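PDB 1M45: myosin light chain from Saccharomyces cerevisiae, which serves as a calmodulin-like light chain that binds the IQ motifs of class II and class V myosins and of IQG1, supporting contractile ring assembly and cytokinesis. Local coordinates for residues A76-A88 / I136-Q148. Residues are numbered along the deposited sequence; the frame is centred on the assembly and turned at random. Where two conformers were deposited one is given.
Sequences ATTKAKTEDFVKA and IDYKKFIEDVLRQ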
loop_
_atom_site.group_PDB
_atom_site.type_symbol
_atom_site.label_atom_id
_atom_site.label_comp_id
_atom_site.label_asym_id
_atom_site.label_seq_id
_atom_site.Cartn_x
_atom_site.Cartn_y
_atom_site.Cartn_z
ATOM N N ALA A 76 -8.931 9.757 -3.061
ATOM C CA ALA A 76 -8.771 10.095 -1.634
ATOM C C ALA A 76 -7.761 9.201 -0.917
ATOM O O ALA A 76 -7.231 9.601 0.124
ATOM C CB ALA A 76 -10.114 10.037 -0.917
ATOM N N THR A 77 -7.465 8.018 -1.476
ATOM C CA THR A 77 -6.471 7.126 -0.853
ATOM C C THR A 77 -5.037 7.481 -1.252
ATOM O O THR A 77 -4.112 6.830 -0.776
ATOM C CB THR A 77 -6.724 5.629 -1.174
ATOM O OG1 THR A 77 -6.381 5.380 -2.533
ATOM C CG2 THR A 77 -8.237 5.251 -1.001
ATOM N N THR A 78 -4.854 8.518 -2.074
ATOM C CA THR A 78 -3.504 8.902 -2.520
ATOM C C THR A 78 -3.065 10.250 -1.981
ATOM O O THR A 78 -2.109 10.831 -2.471
ATOM C CB THR A 78 -3.385 8.926 -4.046
ATOM O OG1 THR A 78 -4.145 10.020 -4.579
ATOM C CG2 THR A 78 -3.939 7.611 -4.665
ATOM N N LYS A 79 -3.777 10.728 -0.970
ATOM C CA LYS A 79 -3.484 12.068 -0.464
ATOM C C LYS A 79 -2.728 12.120 0.842
ATOM O O LYS A 79 -2.701 13.183 1.479
ATOM C CB LYS A 79 -4.797 12.825 -0.326
ATOM C CG LYS A 79 -5.504 12.989 -1.671
ATOM C CD LYS A 79 -6.847 13.705 -1.508
ATOM C CE LYS A 79 -7.432 13.975 -2.898
ATOM N NZ LYS A 79 -8.826 14.513 -2.839
ATOM N N ALA A 80 -2.140 11.012 1.278
ATOM C CA ALA A 80 -1.398 11.035 2.543
ATOM C C ALA A 80 -0.168 11.890 2.482
ATOM O O ALA A 80 0.469 11.996 1.427
ATOM C CB ALA A 80 -1.002 9.602 2.978
ATOM N N LYS A 81 0.190 12.487 3.621
ATOM C CA LYS A 81 1.346 13.366 3.681
ATOM C C LYS A 81 2.305 12.883 4.758
ATOM O O LYS A 81 1.891 12.236 5.720
ATOM C CB LYS A 81 0.895 14.800 3.996
ATOM C CG LYS A 81 -0.019 15.387 2.937
ATOM C CD LYS A 81 -0.285 16.865 3.247
ATOM C CE LYS A 81 -0.984 17.537 2.085
ATOM N NZ LYS A 81 -1.043 19.027 2.304
ATOM N N THR A 82 3.573 13.254 4.637
ATOM C CA THR A 82 4.561 12.843 5.633
ATOM C C THR A 82 4.140 13.232 7.047
ATOM O O THR A 82 4.306 12.455 7.998
ATOM C CB THR A 82 5.914 13.460 5.282
ATOM O OG1 THR A 82 6.306 12.949 3.996
ATOM C CG2 THR A 82 6.979 12.986 6.237
ATOM N N GLU A 83 3.562 14.417 7.188
ATOM C CA GLU A 83 3.161 14.887 8.497
ATOM C C GLU A 83 2.114 13.993 9.174
ATOM O O GLU A 83 1.990 14.023 10.388
ATOM C CB GLU A 83 2.660 16.334 8.412
ATOM C CG GLU A 83 1.345 16.500 7.669
ATOM C CD GLU A 83 0.863 17.922 7.739
ATOM O OE1 GLU A 83 1.446 18.749 7.009
ATOM O OE2 GLU A 83 -0.071 18.197 8.523
ATOM N N ASP A 84 1.363 13.220 8.389
ATOM C CA ASP A 84 0.356 12.309 8.934
ATOM C C ASP A 84 0.983 11.210 9.787
ATOM O O ASP A 84 0.301 10.627 10.628
ATOM C CB ASP A 84 -0.422 11.645 7.806
ATOM C CG ASP A 84 -1.352 12.622 7.092
ATOM O OD1 ASP A 84 -1.947 13.503 7.785
ATOM O OD2 ASP A 84 -1.537 12.596 5.859
ATOM N N PHE A 85 2.264 10.931 9.590
ATOM C CA PHE A 85 2.876 9.752 10.255
ATOM C C PHE A 85 4.041 10.021 11.189
ATOM O O PHE A 85 4.493 9.108 11.889
ATOM C CB PHE A 85 3.328 8.771 9.185
ATOM C CG PHE A 85 2.247 8.428 8.224
ATOM C CD1 PHE A 85 2.375 8.757 6.878
ATOM C CD2 PHE A 85 1.055 7.846 8.668
ATOM C CE1 PHE A 85 1.344 8.472 5.974
ATOM C CE2 PHE A 85 0.029 7.602 7.766
ATOM C CZ PHE A 85 0.201 7.902 6.406
ATOM N N VAL A 86 4.541 11.263 11.183
ATOM C CA VAL A 86 5.673 11.620 12.025
ATOM C C VAL A 86 5.418 11.421 13.508
ATOM O O VAL A 86 6.246 10.832 14.193
ATOM C CB VAL A 86 6.132 13.081 11.744
ATOM C CG1 VAL A 86 7.195 13.561 12.741
ATOM C CG2 VAL A 86 6.658 13.172 10.343
ATOM N N LYS A 87 4.278 11.896 14.002
ATOM C CA LYS A 87 3.936 11.712 15.412
ATOM C C LYS A 87 3.906 10.242 15.830
ATOM O O LYS A 87 4.358 9.888 16.926
ATOM C CB LYS A 87 2.601 12.390 15.724
ATOM C CG LYS A 87 2.743 13.895 15.862
ATOM C CD LYS A 87 1.441 14.545 16.299
ATOM C CE LYS A 87 1.628 16.038 16.534
ATOM N NZ LYS A 87 2.022 16.792 15.294
ATOM N N ALA A 88 3.391 9.382 14.945
ATOM C CA ALA A 88 3.370 7.936 15.218
ATOM C C ALA A 88 4.783 7.355 15.387
ATOM O O ALA A 88 5.018 6.497 16.266
ATOM C CB ALA A 88 2.582 7.152 14.129
ATOM N N ILE A 136 16.610 3.328 11.052
ATOM C CA ILE A 136 16.074 3.820 9.786
ATOM C C ILE A 136 15.655 5.261 9.980
ATOM O O ILE A 136 15.043 5.583 10.993
ATOM C CB ILE A 136 14.821 2.970 9.419
ATOM C CG1 ILE A 136 15.231 1.564 9.022
ATOM C CG2 ILE A 136 14.032 3.600 8.235
ATOM C CD1 ILE A 136 14.047 0.568 9.064
ATOM N N ASP A 137 15.972 6.118 9.001
ATOM C CA ASP A 137 15.526 7.516 9.005
ATOM C C ASP A 137 14.049 7.471 8.605
ATOM O O ASP A 137 13.742 7.155 7.465
ATOM C CB ASP A 137 16.329 8.328 7.968
ATOM C CG ASP A 137 15.964 9.790 7.984
ATOM O OD1 ASP A 137 14.776 10.096 7.844
ATOM O OD2 ASP A 137 16.791 10.714 8.190
ATOM N N TYR A 138 13.148 7.734 9.546
ATOM C CA TYR A 138 11.734 7.482 9.240
ATOM C C TYR A 138 11.104 8.498 8.317
ATOM O O TYR A 138 10.233 8.143 7.541
ATOM C CB TYR A 138 10.884 7.268 10.464
ATOM C CG TYR A 138 10.968 8.269 11.587
ATOM C CD1 TYR A 138 10.276 9.478 11.519
ATOM C CD2 TYR A 138 11.622 7.943 12.778
ATOM C CE1 TYR A 138 10.278 10.367 12.592
ATOM C CE2 TYR A 138 11.635 8.825 13.848
ATOM C CZ TYR A 138 10.962 10.032 13.751
ATOM O OH TYR A 138 10.994 10.893 14.818
ATOM N N LYS A 139 11.563 9.744 8.365
ATOM C CA LYS A 139 11.042 10.698 7.376
ATOM C C LYS A 139 11.393 10.284 5.949
ATOM O O LYS A 139 10.561 10.445 5.040
ATOM C CB LYS A 139 11.563 12.110 7.638
ATOM C CG LYS A 139 10.830 12.815 8.760
ATOM C CD LYS A 139 11.305 14.262 8.861
ATOM C CE LYS A 139 10.516 15.015 9.875
ATOM N NZ LYS A 139 9.090 15.090 9.515
ATOM N N LYS A 140 12.617 9.803 5.751
ATOM C CA LYS A 140 13.025 9.332 4.435
ATOM C C LYS A 140 12.233 8.090 4.047
ATOM O O LYS A 140 11.807 7.937 2.893
ATOM C CB LYS A 140 14.534 9.073 4.394
ATOM C CG LYS A 140 14.991 8.536 3.064
ATOM C CD LYS A 140 16.509 8.264 3.044
ATOM C CE LYS A 140 17.008 8.090 1.598
ATOM N NZ LYS A 140 16.358 6.944 0.868
ATOM N N PHE A 141 12.012 7.215 5.021
ATOM C CA PHE A 141 11.231 6.022 4.797
ATOM C C PHE A 141 9.819 6.400 4.366
ATOM O O PHE A 141 9.320 5.877 3.368
ATOM C CB PHE A 141 11.220 5.167 6.071
ATOM C CG PHE A 141 10.181 4.083 6.062
ATOM C CD1 PHE A 141 10.383 2.924 5.316
ATOM C CD2 PHE A 141 9.017 4.216 6.824
ATOM C CE1 PHE A 141 9.395 1.901 5.314
ATOM C CE2 PHE A 141 8.026 3.224 6.823
ATOM C CZ PHE A 141 8.218 2.062 6.067
ATOM N N ILE A 142 9.176 7.299 5.122
ATOM C CA ILE A 142 7.816 7.730 4.787
ATOM C C ILE A 142 7.776 8.317 3.382
ATOM O O ILE A 142 6.842 8.040 2.598
ATOM C CB ILE A 142 7.297 8.726 5.801
ATOM C CG1 ILE A 142 7.113 8.020 7.156
ATOM C CG2 ILE A 142 5.946 9.281 5.358
ATOM C CD1 ILE A 142 7.028 9.033 8.344
ATOM N N GLU A 143 8.775 9.139 3.054
ATOM C CA GLU A 143 8.819 9.751 1.704
ATOM C C GLU A 143 8.855 8.691 0.605
ATOM O O GLU A 143 8.155 8.796 -0.411
ATOM C CB GLU A 143 10.004 10.694 1.554
ATOM C CG GLU A 143 9.870 11.883 2.480
ATOM C CD GLU A 143 8.793 12.848 2.040
ATOM O OE1 GLU A 143 8.549 12.975 0.812
ATOM O OE2 GLU A 143 8.185 13.472 2.922
ATOM N N ASP A 144 9.648 7.652 0.832
ATOM C CA ASP A 144 9.728 6.576 -0.151
ATOM C C ASP A 144 8.399 5.845 -0.306
ATOM O O ASP A 144 7.956 5.527 -1.422
ATOM C CB ASP A 144 10.831 5.590 0.268
ATOM C CG ASP A 144 12.232 6.127 -0.009
ATOM O OD1 ASP A 144 13.212 5.474 0.443
ATOM O OD2 ASP A 144 12.473 7.197 -0.607
ATOM N N VAL A 145 7.747 5.562 0.813
ATOM C CA VAL A 145 6.508 4.802 0.779
ATOM C C VAL A 145 5.418 5.611 0.078
ATOM O O VAL A 145 4.580 5.030 -0.596
ATOM C CB VAL A 145 6.072 4.416 2.218
ATOM C CG1 VAL A 145 4.599 3.925 2.297
ATOM C CG2 VAL A 145 7.044 3.343 2.772
ATOM N N LEU A 146 5.426 6.929 0.292
ATOM C CA LEU A 146 4.421 7.793 -0.284
ATOM C C LEU A 146 4.702 8.301 -1.699
ATOM O O LEU A 146 3.797 8.884 -2.341
ATOM C CB LEU A 146 4.125 8.948 0.665
ATOM C CG LEU A 146 3.599 8.587 2.063
ATOM C CD1 LEU A 146 3.359 9.928 2.771
ATOM C CD2 LEU A 146 2.331 7.718 2.013
ATOM N N ARG A 147 5.903 8.044 -2.221
ATOM C CA ARG A 147 6.251 8.562 -3.570
ATOM C C ARG A 147 5.389 7.922 -4.657
ATOM O O ARG A 147 5.241 6.697 -4.707
ATOM C CB ARG A 147 7.718 8.317 -3.879
ATOM C CG ARG A 147 8.261 9.130 -5.065
ATOM C CD ARG A 147 9.788 9.051 -5.193
ATOM N NE ARG A 147 10.442 9.780 -4.092
ATOM C CZ ARG A 147 11.055 9.192 -3.064
ATOM N NH1 ARG A 147 11.127 7.866 -2.996
ATOM N NH2 ARG A 147 11.606 9.933 -2.110
ATOM N N GLN A 148 4.823 8.766 -5.523
ATOM C CA GLN A 148 3.917 8.301 -6.571
ATOM C C GLN A 148 4.600 7.993 -7.882
ATOM O O GLN A 148 4.202 8.486 -8.930
ATOM C CB GLN A 148 2.772 9.292 -6.773
ATOM C CG GLN A 148 1.857 9.313 -5.575
ATOM C CD GLN A 148 0.618 10.138 -5.753
ATOM O OE1 GLN A 148 0.143 10.342 -6.869
ATOM N NE2 GLN A 148 0.059 10.580 -4.639
ATOM O OXT GLN A 148 5.552 7.236 -7.909
HETATM O O HOH W 1 -2.723 12.353 -5.007
#
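Leu146 points both its methyls at the chain from Ala80 to Phe85. CD1 lies against the backbone where Lys81 passes into Thr82, 3.7 Å from Lys81 C, while CD2 meets Ala80 CB at 3.9 Å. Both branches also reach the Phe85 ring, CD1 standing near the ring plane at its edge, 4.1 Å from CE1. Ile142, one helical turn earlier, also uses two branches. Its CG2, anti to the backbone N, approaches Thr82 CA at 3.8 Å; it also sits at the edge of the Phe85 ring. CD1, at the end of the other branch, packs on Phe85 CB at 3.8 Å. Asp84 CB covers one face of the ring, and an aromatic side chain of the bound peptide meets it with planes about 50° apart. Replacing Leu146 with an alanine would probably open a gap between Ala80 and the Phe85 edge, leaving the ring less firmly fixed. Toward the other end, the chain of Lys139 bends at its last torsion (chi4 -62°), bringing NZ to 3.2 Å from Val86 CG2, a close contact of the ammonium group with a methyl. Beyond the helix, Gln148 NE2 comes within 3.1 Å of Thr78 O and donates weakly to a water that in turn donates to Thr78 OG1; Thr78 OG1 also bonds Asp75 O, and Gln148 OE1 bonds Arg4. The segment axes of helices 83-88 and 138-146 approach to 10.1 Å at the closest, at 142°, the roughly antiparallel pairing of first and last helices in an EF-hand pair. The contact rests chiefly on apolar packing, and Phe85 carries that packing to the bound IQ peptide.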